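Local coordinates for protein amoebiasin-2 (Entamoeba histolytica, PDB 3M86) that inhibits the parasite's papain-like cysteine proteases CP1, CP2 and, less strongly, CP5 by wedging three loops into their substrate-binding site, at residues A[8-12]-A[28-32]; A[14-20]-A[104-110]. One frame throughout, in Å; residues are numbered along the deposited sequence.

Overall arrangement
Interactions 1 and 2 lie on the two facing sheets of an immunoglobulin-like sandwich, their centres about 13 Å apart. In each, a short outermost strand runs parallel to a longer one: strand 6-9 beside 25-32 in interaction 1, strand 17-20 beside 102-110 in interaction 2. Residues 8-12 and 14-20 follow each other, so the chain edges one sheet, crosses over and edges the other; the segments alternate along the sequence. The contacts meet between the sheets, where Leu9 packs on Tyr106, Leu30 on Leu104, and the Tyr106 hydroxyl probably hydrogen-bonds to the Thr10 carbonyl. Strand 25-32 leads into the BC loop and strand 102-110 follows the FG loop, two parts of the protease-blocking wedge.

Interaction 1 of 2, residues A[8-12]-A[28-32]; sequences ILTEK and IQLRT
At the edge of one sheet of the immunoglobulin-like sandwich, the N-terminal strand 6-9 pairs in parallel with strand 25-32, and the chain beyond it replaces backbone pairing with a glutamate side chain. Leu9 and Ile28 form the bridge. The Leu9 carbonyl accepts from Gln29 N, 2.8 Å from Leu9 O, and also receives a CA-H...O contact from Ile28. Thr10 opens an ST turn, its OG1 accepting from Lys12 N; Glu13 binds the same hydroxyl.

Glu11 then reaches back to the neighbouring strand. Its chain bends at chi2 (89°), bringing the carboxylate slantwise across the Leu30 side chain, whose CD2 is 3.7 Å from Glu11 OE2. Arg31 N donates to the syn side of Glu11 OE1 at 2.8 Å, 16° out of the carboxylate plane. Two waters complete the grip. One donates to Glu11 OE2, at 2.7 Å, and to the Gln29 carbonyl; the other spans Glu11 OE1 and Arg31 O. The carboxylate is thus held at both oxygens, which probably fixes its rotation.

On the outer face, Ile8 CG2 meets Gln29 OE1 at 3.7 Å, while the amide nitrogen of Gln29 binds Glu73. Leu9 and Ile28 point into the core instead, Leu9 CB 4.3 Å from Ile28 CG1, and Leu9 continues onto Tyr106 of the facing sheet. An N-terminal segment that edges first one sheet and then the other is a familiar feature of immunoglobulin-like sandwiches, here in the fold of the chagasin-type I42 inhibitors.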
ATOM      1  N   ILE A   8      -0.357  -0.639  -9.921  1.00  8.15           N
ATOM      2  CA  ILE A   8      -1.327  -0.773  -8.835  1.00  8.78           C
ATOM      3  C   ILE A   8      -1.113  -2.107  -8.125  1.00 12.27           C
ATOM      4  O   ILE A   8      -1.038  -3.160  -8.766  1.00 12.48           O
ATOM      5  CB  ILE A   8      -2.765  -0.670  -9.356  1.00 12.08           C
ATOM      6  CG1 ILE A   8      -3.005   0.729  -9.937  1.00 21.97           C
ATOM      7  CG2 ILE A   8      -3.754  -0.920  -8.210  1.00 14.46           C
ATOM      8  CD1 ILE A   8      -4.356   0.918 -10.579  1.00 33.85           C
ATOM      9  N   LEU A   9      -0.978  -2.052  -6.804  1.00  9.66           N
ATOM     10  CA  LEU A   9      -0.808  -3.269  -6.014  1.00  8.09           C
ATOM     11  C   LEU A   9      -1.966  -3.378  -5.042  1.00  9.42           C
ATOM     12  O   LEU A   9      -2.353  -2.389  -4.422  1.00 10.85           O
ATOM     13  CB  LEU A   9       0.501  -3.230  -5.245  1.00  7.60           C
ATOM     14  CG  LEU A   9       1.767  -3.248  -6.097  1.00 12.26           C
ATOM     15  CD1 LEU A   9       2.991  -3.046  -5.243  1.00 14.15           C
ATOM     16  CD2 LEU A   9       1.847  -4.576  -6.860  1.00 16.34           C
ATOM     17  N   THR A  10      -2.523  -4.585  -4.926  1.00  9.94           N
ATOM     18  CA  THR A  10      -3.602  -4.841  -3.983  1.00 11.00           C
ATOM     19  C   THR A  10      -3.261  -6.032  -3.095  1.00 13.71           C
ATOM     20  O   THR A  10      -2.167  -6.581  -3.173  1.00 11.33           O
ATOM     21  CB  THR A  10      -4.928  -5.141  -4.710  1.00 13.13           C
ATOM     22  OG1 THR A  10      -4.890  -6.466  -5.261  1.00 12.68           O
ATOM     23  CG2 THR A  10      -5.178  -4.121  -5.813  1.00 14.69           C
ATOM     24  N   GLU A  11      -4.204  -6.440  -2.258  1.00 11.16           N
ATOM     25  CA  GLU A  11      -4.006  -7.599  -1.397  1.00 13.22           C
ATOM     26  C   GLU A  11      -3.645  -8.821  -2.229  1.00 14.49           C
ATOM     27  O   GLU A  11      -2.930  -9.714  -1.773  1.00 16.47           O
ATOM     28  CB  GLU A  11      -5.292  -7.898  -0.614  1.00 10.53           C
ATOM     29  CG  GLU A  11      -5.674  -6.848   0.436  1.00  9.94           C
ATOM     30  CD  GLU A  11      -6.545  -5.718  -0.101  1.00 11.86           C
ATOM     31  OE1 GLU A  11      -7.236  -5.077   0.728  1.00 11.62           O
ATOM     32  OE2 GLU A  11      -6.518  -5.455  -1.328  1.00 14.75           O
ATOM     33  N   LYS A  12      -4.157  -8.862  -3.449  1.00 11.89           N
ATOM     34  CA  LYS A  12      -3.993 -10.042  -4.293  1.00 13.73           C
ATOM     35  C   LYS A  12      -2.563 -10.234  -4.798  1.00 18.84           C
ATOM     36  O   LYS A  12      -2.203 -11.336  -5.233  1.00 22.64           O
ATOM     37  CB  LYS A  12      -5.000 -10.013  -5.439  1.00 18.01           C
ATOM     38  CG  LYS A  12      -6.449 -10.004  -4.935  1.00 28.03           C
ATOM     39  CD  LYS A  12      -7.441 -10.367  -6.027  1.00 31.19           C
ATOM     40  CE  LYS A  12      -7.244 -11.796  -6.480  1.00 29.88           C
ATOM     41  NZ  LYS A  12      -8.208 -12.170  -7.546  1.00 45.18           N
ATOM     42  N   ILE A  28      -0.556   1.524  -3.953  1.00  8.11           N
ATOM     43  CA  ILE A  28      -1.041   0.395  -3.176  1.00  6.80           C
ATOM     44  C   ILE A  28      -2.466   0.737  -2.776  1.00  9.28           C
ATOM     45  O   ILE A  28      -2.701   1.746  -2.108  1.00 11.39           O
ATOM     46  CB  ILE A  28      -0.172   0.195  -1.938  1.00  9.02           C
ATOM     47  CG1 ILE A  28       1.269  -0.112  -2.380  1.00 11.40           C
ATOM     48  CG2 ILE A  28      -0.737  -0.928  -1.048  1.00 11.67           C
ATOM     49  CD1 ILE A  28       2.297   0.037  -1.277  1.00 13.83           C
ATOM     50  N   GLN A  29      -3.410  -0.094  -3.198  1.00  7.35           N
ATOM     51  CA  GLN A  29      -4.829   0.169  -2.989  1.00  8.84           C
ATOM     52  C   GLN A  29      -5.425  -1.016  -2.242  1.00  8.29           C
ATOM     53  O   GLN A  29      -5.490  -2.122  -2.783  1.00 11.70           O
ATOM     54  CB  GLN A  29      -5.536   0.365  -4.332  1.00  9.76           C
ATOM     55  CG  GLN A  29      -5.087   1.646  -5.041  1.00 14.82           C
ATOM     56  CD  GLN A  29      -5.892   1.941  -6.300  1.00 21.10           C
ATOM     57  OE1 GLN A  29      -6.579   1.070  -6.834  1.00 26.68           O
ATOM     58  NE2 GLN A  29      -5.803   3.178  -6.781  1.00 26.41           N
ATOM     59  N   LEU A  30      -5.812  -0.772  -0.993  1.00  7.68           N
ATOM     60  CA  LEU A  30      -6.233  -1.841  -0.089  1.00  7.24           C
ATOM     61  C   LEU A  30      -7.577  -1.494   0.514  1.00  9.68           C
ATOM     62  O   LEU A  30      -7.907  -0.326   0.678  1.00 13.59           O
ATOM     63  CB  LEU A  30      -5.211  -1.996   1.046  1.00  6.89           C
ATOM     64  CG  LEU A  30      -3.762  -2.191   0.586  1.00  8.37           C
ATOM     65  CD1 LEU A  30      -2.834  -2.184   1.797  1.00 12.54           C
ATOM     66  CD2 LEU A  30      -3.621  -3.493  -0.205  1.00  9.90           C
ATOM     67  N   ARG A  31      -8.357  -2.506   0.872  1.00  6.77           N
ATOM     68  CA  ARG A  31      -9.585  -2.232   1.605  1.00  7.23           C
ATOM     69  C   ARG A  31      -9.291  -2.192   3.101  1.00  8.78           C
ATOM     70  O   ARG A  31      -8.388  -2.858   3.610  1.00  9.99           O
ATOM     71  CB  ARG A  31     -10.692  -3.253   1.301  1.00 10.96           C
ATOM     72  CG  ARG A  31     -11.184  -3.273  -0.162  1.00 19.00           C
ATOM     73  CD  ARG A  31     -11.314  -1.887  -0.784  1.00 30.51           C
ATOM     74  NE  ARG A  31     -11.974  -1.920  -2.095  1.00 28.41           N
ATOM     75  CZ  ARG A  31     -11.353  -1.843  -3.272  1.00 33.44           C
ATOM     76  NH1 ARG A  31     -10.030  -1.724  -3.346  1.00 33.29           N
ATOM     77  NH2 ARG A  31     -12.067  -1.877  -4.389  1.00 37.39           N
ATOM     78  N   THR A  32     -10.085  -1.413   3.810  1.00  9.28           N
ATOM     79  CA  THR A  32      -9.857  -1.201   5.228  1.00  8.74           C
ATOM     80  C   THR A  32     -11.177  -0.861   5.907  1.00 12.43           C
ATOM     81  O   THR A  32     -12.124  -0.439   5.247  1.00 12.97           O
ATOM     82  CB  THR A  32      -8.782  -0.096   5.450  1.00  9.09           C
ATOM     83  OG1 THR A  32      -8.528   0.053   6.848  1.00 12.74           O
ATOM     84  CG2 THR A  32      -9.253   1.242   4.882  1.00 13.06           C
TER
HETATM   85  O   HOH W   1      -7.871  -3.573  -2.772  1.00 11.94           O
HETATM   86  O   HOH W   2      -8.563  -5.560   3.105  1.00 12.20           O

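Interaction 2 of 2, residues A[14-20]-A[104-110]; sequences DHATLHI and LTYSVVI
Val109, Ile20 and Asp14, the residues with the most surface buried by this contact, mark the length of a parallel pairing between edge strand 17-20 and the C-terminal strand 102-110 of the immunoglobulin-like sandwich. The strand axes run 24° apart, and four bridges, from Thr17 with Ser107 to Ile20 with Ile110, set the register.

Val109 serves both backbone and surface. Its N donates to Leu18 O, and its carbonyl accepts from Ile20 N at 2.9 Å. On the outer face its side chain lies beside His19, with Val109 CB 3.9 Å from the centroid of the His19 ring and 29° off the ring normal, a CH-pi contact over one face.

Ile20 turns to the opposite, core face. With chi1 at 73°, its CG1 sits between the backbone N and the carbonyl carbon, and the CD1 branch reaches Val108 CG1 and Ile110 CG1, both at 4.0 Å. This apolar cluster continues onto Ile26 in the facing sheet.

Toward residue 14 the backbone bonding carries on through Ala16 and His15. Ser107 N donates to Ala16 O in an almost straight bond, and His15 N donates to Thr105 O, 2.7 Å away. A water also links the Ala16 carbonyl to Ser107 OG. At the far end Asp14 supplies a side chain in place of a carbonyl. CG lies opposite the backbone N about chi1, directing OD2 to the Thr105 amide, while CB packs against Leu104 CD2. Thr105 N meets Asp14 OD2 nearly in line with its C-O bond, at 2.9 Å.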
ATOM      1  N   ASP A  14       0.169  -9.942  -2.966  1.00 13.97           N
ATOM      2  CA  ASP A  14       1.067 -10.340  -1.887  1.00 13.85           C
ATOM      3  C   ASP A  14       2.194 -11.217  -2.445  1.00 18.83           C
ATOM      4  O   ASP A  14       1.946 -12.158  -3.197  1.00 20.60           O
ATOM      5  CB  ASP A  14       0.288 -11.115  -0.828  1.00 14.80           C
ATOM      6  CG  ASP A  14       1.087 -11.350   0.438  1.00 27.36           C
ATOM      7  OD1 ASP A  14       0.731 -12.267   1.214  1.00 26.75           O
ATOM      8  OD2 ASP A  14       2.073 -10.627   0.659  1.00 16.90           O
ATOM      9  N   HIS A  15       3.422 -10.885  -2.060  1.00 16.11           N
ATOM     10  CA  HIS A  15       4.631 -11.613  -2.460  1.00 16.54           C
ATOM     11  C   HIS A  15       5.068 -11.401  -3.910  1.00 20.50           C
ATOM     12  O   HIS A  15       5.992 -12.070  -4.387  1.00 20.95           O
ATOM     13  CB  HIS A  15       4.517 -13.112  -2.143  1.00 23.15           C
ATOM     14  CG  HIS A  15       4.378 -13.402  -0.682  1.00 34.90           C
ATOM     15  ND1 HIS A  15       5.320 -13.009   0.245  1.00 41.36           N
ATOM     16  CD2 HIS A  15       3.407 -14.041   0.014  1.00 45.76           C
ATOM     17  CE1 HIS A  15       4.933 -13.390   1.450  1.00 46.89           C
ATOM     18  NE2 HIS A  15       3.778 -14.019   1.337  1.00 49.58           N
ATOM     19  N   ALA A  16       4.418 -10.475  -4.608  1.00 18.16           N
ATOM     20  CA  ALA A  16       4.794 -10.160  -5.985  1.00 17.61           C
ATOM     21  C   ALA A  16       6.143  -9.464  -6.033  1.00 20.18           C
ATOM     22  O   ALA A  16       6.549  -8.821  -5.064  1.00 18.21           O
ATOM     23  CB  ALA A  16       3.746  -9.275  -6.636  1.00 17.99           C
ATOM     24  N   THR A  17       6.836  -9.615  -7.161  1.00 17.37           N
ATOM     25  CA  THR A  17       7.997  -8.780  -7.466  1.00 20.89           C
ATOM     26  C   THR A  17       7.668  -7.893  -8.654  1.00 20.19           C
ATOM     27  O   THR A  17       7.235  -8.374  -9.705  1.00 22.90           O
ATOM     28  CB  THR A  17       9.253  -9.601  -7.776  1.00 25.80           C
ATOM     29  OG1 THR A  17       9.645 -10.335  -6.611  1.00 25.58           O
ATOM     30  CG2 THR A  17      10.401  -8.672  -8.189  1.00 24.39           C
ATOM     31  N   LEU A  18       7.864  -6.591  -8.468  1.00 17.52           N
ATOM     32  CA  LEU A  18       7.536  -5.594  -9.465  1.00 21.32           C
ATOM     33  C   LEU A  18       8.824  -4.950  -9.951  1.00 13.51           C
ATOM     34  O   LEU A  18       9.633  -4.505  -9.143  1.00 19.20           O
ATOM     35  CB  LEU A  18       6.666  -4.521  -8.810  1.00 24.57           C
ATOM     36  CG  LEU A  18       5.779  -3.606  -9.642  1.00 32.87           C
ATOM     37  CD1 LEU A  18       4.816  -4.424 -10.488  1.00 33.89           C
ATOM     38  CD2 LEU A  18       5.030  -2.677  -8.702  1.00 31.38           C
ATOM     39  N   HIS A  19       9.005  -4.890 -11.261  1.00 16.58           N
ATOM     40  CA  HIS A  19      10.104  -4.136 -11.832  1.00 21.75           C
ATOM     41  C   HIS A  19       9.536  -2.850 -12.415  1.00 21.38           C
ATOM     42  O   HIS A  19       8.680  -2.885 -13.299  1.00 24.23           O
ATOM     43  CB  HIS A  19      10.844  -4.955 -12.891  1.00 28.65           C
ATOM     44  CG  HIS A  19      11.625  -6.101 -12.322  1.00 24.18           C
ATOM     45  ND1 HIS A  19      13.000  -6.096 -12.233  1.00 38.49           N
ATOM     46  CD2 HIS A  19      11.219  -7.279 -11.792  1.00 31.13           C
ATOM     47  CE1 HIS A  19      13.408  -7.225 -11.683  1.00 37.39           C
ATOM     48  NE2 HIS A  19      12.347  -7.960 -11.405  1.00 33.95           N
ATOM     49  N   ILE A  20       9.999  -1.717 -11.896  1.00 12.78           N
ATOM     50  CA  ILE A  20       9.516  -0.418 -12.341  1.00 11.63           C
ATOM     51  C   ILE A  20      10.670   0.476 -12.764  1.00 17.21           C
ATOM     52  O   ILE A  20      11.832   0.185 -12.481  1.00 18.51           O
ATOM     53  CB  ILE A  20       8.693   0.291 -11.250  1.00 12.82           C
ATOM     54  CG1 ILE A  20       9.593   0.797 -10.120  1.00 11.48           C
ATOM     55  CG2 ILE A  20       7.663  -0.656 -10.682  1.00 14.92           C
ATOM     56  CD1 ILE A  20       8.874   1.748  -9.148  1.00 14.61           C
ATOM     57  N   LEU A 104       1.198  -8.045   4.184  1.00 13.71           N
ATOM     58  CA  LEU A 104       1.489  -8.063   2.757  1.00 13.19           C
ATOM     59  C   LEU A 104       2.959  -7.725   2.559  1.00 16.38           C
ATOM     60  O   LEU A 104       3.517  -6.914   3.297  1.00 17.93           O
ATOM     61  CB  LEU A 104       0.628  -7.048   2.012  1.00 15.66           C
ATOM     62  CG  LEU A 104      -0.892  -7.197   2.134  1.00 13.61           C
ATOM     63  CD1 LEU A 104      -1.586  -5.950   1.575  1.00 15.61           C
ATOM     64  CD2 LEU A 104      -1.392  -8.465   1.439  1.00 18.04           C
ATOM     65  N   THR A 105       3.582  -8.361   1.575  1.00 13.47           N
ATOM     66  CA  THR A 105       4.974  -8.089   1.252  1.00 16.60           C
ATOM     67  C   THR A 105       5.103  -7.914  -0.252  1.00 17.09           C
ATOM     68  O   THR A 105       4.569  -8.710  -1.024  1.00 17.75           O
ATOM     69  CB  THR A 105       5.895  -9.244   1.706  1.00 20.31           C
ATOM     70  OG1 THR A 105       5.730  -9.468   3.116  1.00 23.14           O
ATOM     71  CG2 THR A 105       7.347  -8.904   1.423  1.00 25.42           C
ATOM     72  N   TYR A 106       5.792  -6.859  -0.673  1.00 14.54           N
ATOM     73  CA  TYR A 106       6.078  -6.668  -2.084  1.00 11.02           C
ATOM     74  C   TYR A 106       7.576  -6.401  -2.284  1.00 14.44           C
ATOM     75  O   TYR A 106       8.198  -5.699  -1.498  1.00 16.60           O
ATOM     76  CB  TYR A 106       5.315  -5.475  -2.654  1.00 10.61           C
ATOM     77  CG  TYR A 106       3.830  -5.420  -2.388  1.00 11.32           C
ATOM     78  CD1 TYR A 106       2.964  -6.355  -2.939  1.00 12.11           C
ATOM     79  CD2 TYR A 106       3.293  -4.388  -1.634  1.00 12.60           C
ATOM     80  CE1 TYR A 106       1.591  -6.281  -2.714  1.00 11.89           C
ATOM     81  CE2 TYR A 106       1.927  -4.311  -1.402  1.00 16.38           C
ATOM     82  CZ  TYR A 106       1.090  -5.246  -1.949  1.00 18.05           C
ATOM     83  OH  TYR A 106      -0.260  -5.153  -1.734  1.00 14.31           O
ATOM     84  N   SER A 107       8.140  -6.959  -3.345  1.00 13.52           N
ATOM     85  CA  SER A 107       9.516  -6.681  -3.718  1.00 14.65           C
ATOM     86  C   SER A 107       9.482  -5.762  -4.928  1.00 16.11           C
ATOM     87  O   SER A 107       8.816  -6.055  -5.916  1.00 17.63           O
ATOM     88  CB  SER A 107      10.237  -7.979  -4.073  1.00 18.35           C
ATOM     89  OG  SER A 107      10.251  -8.856  -2.965  1.00 25.49           O
ATOM     90  N   VAL A 108      10.179  -4.637  -4.848  1.00 14.39           N
ATOM     91  CA  VAL A 108      10.152  -3.685  -5.941  1.00 12.44           C
ATOM     92  C   VAL A 108      11.566  -3.356  -6.396  1.00 17.61           C
ATOM     93  O   VAL A 108      12.388  -2.888  -5.610  1.00 19.63           O
ATOM     94  CB  VAL A 108       9.412  -2.394  -5.567  1.00 13.66           C
ATOM     95  CG1 VAL A 108       9.479  -1.401  -6.740  1.00 16.82           C
ATOM     96  CG2 VAL A 108       7.963  -2.701  -5.168  1.00 15.77           C
ATOM     97  N   VAL A 109      11.851  -3.641  -7.659  1.00 11.44           N
ATOM     98  CA  VAL A 109      13.130  -3.309  -8.257  1.00 12.86           C
ATOM     99  C   VAL A 109      12.951  -2.059  -9.097  1.00 17.95           C
ATOM    100  O   VAL A 109      12.152  -2.039 -10.032  1.00 17.36           O
ATOM    101  CB  VAL A 109      13.631  -4.448  -9.169  1.00 18.10           C
ATOM    102  CG1 VAL A 109      14.983  -4.088  -9.779  1.00 25.87           C
ATOM    103  CG2 VAL A 109      13.712  -5.755  -8.392  1.00 20.70           C
ATOM    104  N   ILE A 110      13.685  -1.013  -8.744  1.00 12.84           N
ATOM    105  CA  ILE A 110      13.662   0.244  -9.478  1.00 13.38           C
ATOM    106  C   ILE A 110      14.886   0.303 -10.380  1.00 16.12           C
ATOM    107  O   ILE A 110      16.023   0.491  -9.924  1.00 14.34           O
ATOM    108  CB  ILE A 110      13.671   1.443  -8.521  1.00 11.59           C
ATOM    109  CG1 ILE A 110      12.530   1.320  -7.501  1.00 14.91           C
ATOM    110  CG2 ILE A 110      13.608   2.753  -9.305  1.00 12.46           C
ATOM    111  CD1 ILE A 110      12.669   2.249  -6.302  1.00 17.74           C
TER
HETATM  112  O   HOH W   3       3.337 -11.078   3.454  1.00 31.19           O
HETATM  113  O   HOH W   4       7.923 -10.047  -2.440  1.00 30.34           O